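Side-chain contact in okadaic acid binding protein 2-alpha (Halichondria okadai, PDB 4WRI), which binds the cytotoxin okadaic acid and is probably involved in its accumulation by the sponge: residues Asn92-Ile97 against Thr174-Thr179. Numbering follows the deposited sequence.
Sequences NAWLLI and TDQDNT
The benzo edge of Trp94 meets the terminal amide of Gln176: CZ3 of Trp94 is 3.7 Å from NE2 of Gln176, and the nitrogen lies near the indole plane, beside the ring. OE1 of Gln176, 3.7 Å from Trp94 CZ3, is displaced from that plane, and the amide is turned 49° from the ring. No hydrogen bond joins the two side chains. Trp94 reaches the amide with CG anti to the backbone N (chi1 -177°), while its NE1 donates to the carbonyl of dimethylated Lys7. Gln176 bends at chi2 and folds back, its NE2 donating to Thr174 O at 3.0 Å in a nearly straight bond (170°) that helps fix the amide's rotation; Thr174 O lies in the amide plane of Gln176, whereas the nitrogen stands above the carbonyl plane of Thr174. Ile97 makes the second, loose apolar contact, its CD1 4.3 Å from Thr174 CA and its CB 4.4 Å from Thr174 CG2. Thr174 OG1 is hydrogen-bonded to Leu170 O. The contact joins helix 86-96 and the adjoining Ile97 to the end of helix 169-174 and the loop after it, with Trp13 of helix 11-27 touching Ile97 and Gln176, and Phe102 of helix 102-105 packing on Ile97 and Thr174.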
loop_
_atom_site.group_PDB
_atom_site.type_symbol
_atom_site.label_atom_id
_atom_site.label_comp_id
_atom_site.label_asym_id
_atom_site.label_seq_id
_atom_site.Cartn_x
_atom_site.Cartn_y
_atom_site.Cartn_z
ATOM N N ASN A 92 7.530 12.444 3.810
ATOM C CA ASN A 92 6.549 12.876 2.811
ATOM C C ASN A 92 5.186 12.246 3.090
ATOM O O ASN A 92 4.141 12.899 2.934
ATOM C CB ASN A 92 6.992 12.499 1.392
ATOM C CG ASN A 92 8.162 13.331 0.906
ATOM O OD1 ASN A 92 8.636 14.213 1.624
ATOM N ND2 ASN A 92 8.631 13.077 -0.293
ATOM N N ALA A 93 5.193 10.981 3.505
ATOM C CA ALA A 93 3.947 10.297 3.859
ATOM C C ALA A 93 3.305 10.967 5.062
ATOM O O ALA A 93 2.084 11.019 5.174
ATOM C CB ALA A 93 4.215 8.833 4.145
ATOM N N TRP A 94 4.127 11.497 5.959
ATOM C CA TRP A 94 3.582 12.202 7.120
ATOM C C TRP A 94 2.772 13.422 6.680
ATOM O O TRP A 94 1.663 13.652 7.175
ATOM C CB TRP A 94 4.712 12.575 8.071
ATOM C CG TRP A 94 4.287 13.248 9.350
ATOM C CD1 TRP A 94 4.669 14.485 9.781
ATOM C CD2 TRP A 94 3.405 12.725 10.357
ATOM N NE1 TRP A 94 4.092 14.754 10.996
ATOM C CE2 TRP A 94 3.310 13.698 11.375
ATOM C CE3 TRP A 94 2.695 11.528 10.503
ATOM C CZ2 TRP A 94 2.531 13.515 12.528
ATOM C CZ3 TRP A 94 1.906 11.347 11.655
ATOM C CH2 TRP A 94 1.843 12.334 12.650
ATOM N N LEU A 95 3.318 14.201 5.748
ATOM C CA LEU A 95 2.572 15.327 5.199
ATOM C C LEU A 95 1.346 14.837 4.438
ATOM O O LEU A 95 0.262 15.414 4.547
ATOM C CB LEU A 95 3.454 16.181 4.284
ATOM C CG LEU A 95 4.213 17.331 4.967
ATOM C CD1 LEU A 95 5.090 16.844 6.106
ATOM C CD2 LEU A 95 5.035 18.122 3.947
ATOM N N LEU A 96 1.504 13.745 3.690
ATOM C CA LEU A 96 0.435 13.258 2.823
ATOM C C LEU A 96 -0.814 12.846 3.609
ATOM O O LEU A 96 -1.945 13.136 3.187
ATOM C CB LEU A 96 0.928 12.078 1.986
ATOM C CG LEU A 96 -0.034 11.486 0.962
ATOM C CD1 LEU A 96 -0.292 12.473 -0.158
ATOM C CD2 LEU A 96 0.534 10.184 0.418
ATOM N N ILE A 97 -0.628 12.190 4.749
ATOM C CA ILE A 97 -1.786 11.668 5.469
ATOM C C ILE A 97 -2.532 12.798 6.175
ATOM O O ILE A 97 -3.627 12.574 6.702
ATOM C CB ILE A 97 -1.428 10.541 6.477
ATOM C CG1 ILE A 97 -0.603 11.076 7.646
ATOM C CG2 ILE A 97 -0.736 9.363 5.773
ATOM C CD1 ILE A 97 -0.422 10.075 8.744
ATOM N N THR A 174 -2.602 5.537 9.061
ATOM C CA THR A 174 -2.823 6.698 9.930
ATOM C C THR A 174 -2.664 6.461 11.429
ATOM O O THR A 174 -2.288 7.393 12.140
ATOM C CB THR A 174 -4.196 7.336 9.703
ATOM O OG1 THR A 174 -5.224 6.412 10.077
ATOM C CG2 THR A 174 -4.379 7.761 8.233
ATOM N N ASP A 175 -2.951 5.265 11.930
ATOM C CA ASP A 175 -2.887 5.052 13.375
ATOM C C ASP A 175 -1.472 5.246 13.931
ATOM O O ASP A 175 -0.490 4.878 13.298
ATOM C CB ASP A 175 -3.439 3.663 13.744
ATOM C CG ASP A 175 -3.422 3.428 15.237
ATOM O OD1 ASP A 175 -4.382 3.904 15.890
ATOM O OD2 ASP A 175 -2.460 2.836 15.742
ATOM N N GLN A 176 -1.379 5.826 15.125
ATOM C CA GLN A 176 -0.079 6.137 15.705
ATOM C C GLN A 176 0.383 5.170 16.771
ATOM O O GLN A 176 1.554 4.832 16.831
ATOM C CB GLN A 176 -0.100 7.545 16.307
ATOM C CG GLN A 176 -0.318 8.628 15.283
ATOM C CD GLN A 176 0.782 8.640 14.235
ATOM O OE1 GLN A 176 1.934 8.941 14.527
ATOM N NE2 GLN A 176 0.437 8.284 13.016
ATOM N N ASP A 177 -0.543 4.702 17.609
ATOM C CA ASP A 177 -0.106 4.076 18.866
ATOM C C ASP A 177 -0.613 2.684 19.170
ATOM O O ASP A 177 -0.156 2.063 20.128
ATOM C CB ASP A 177 -0.411 4.999 20.054
ATOM C CG ASP A 177 0.233 6.370 19.906
ATOM O OD1 ASP A 177 1.459 6.433 19.690
ATOM O OD2 ASP A 177 -0.514 7.360 19.958
ATOM N N ASN A 178 -1.533 2.180 18.355
ATOM C CA ASN A 178 -2.007 0.817 18.556
ATOM C C ASN A 178 -1.109 -0.192 17.833
ATOM O O ASN A 178 -1.256 -0.416 16.625
ATOM C CB ASN A 178 -3.458 0.689 18.101
ATOM C CG ASN A 178 -4.047 -0.682 18.403
ATOM O OD1 ASN A 178 -3.324 -1.658 18.593
ATOM N ND2 ASN A 178 -5.377 -0.760 18.406
ATOM N N THR A 179 -0.173 -0.799 18.556
ATOM C CA THR A 179 0.828 -1.641 17.916
ATOM C C THR A 179 0.426 -3.105 17.822
ATOM O O THR A 179 1.120 -3.891 17.210
ATOM C CB THR A 179 2.201 -1.561 18.594
ATOM O OG1 THR A 179 2.139 -2.165 19.903
ATOM C CG2 THR A 179 2.658 -0.115 18.714
#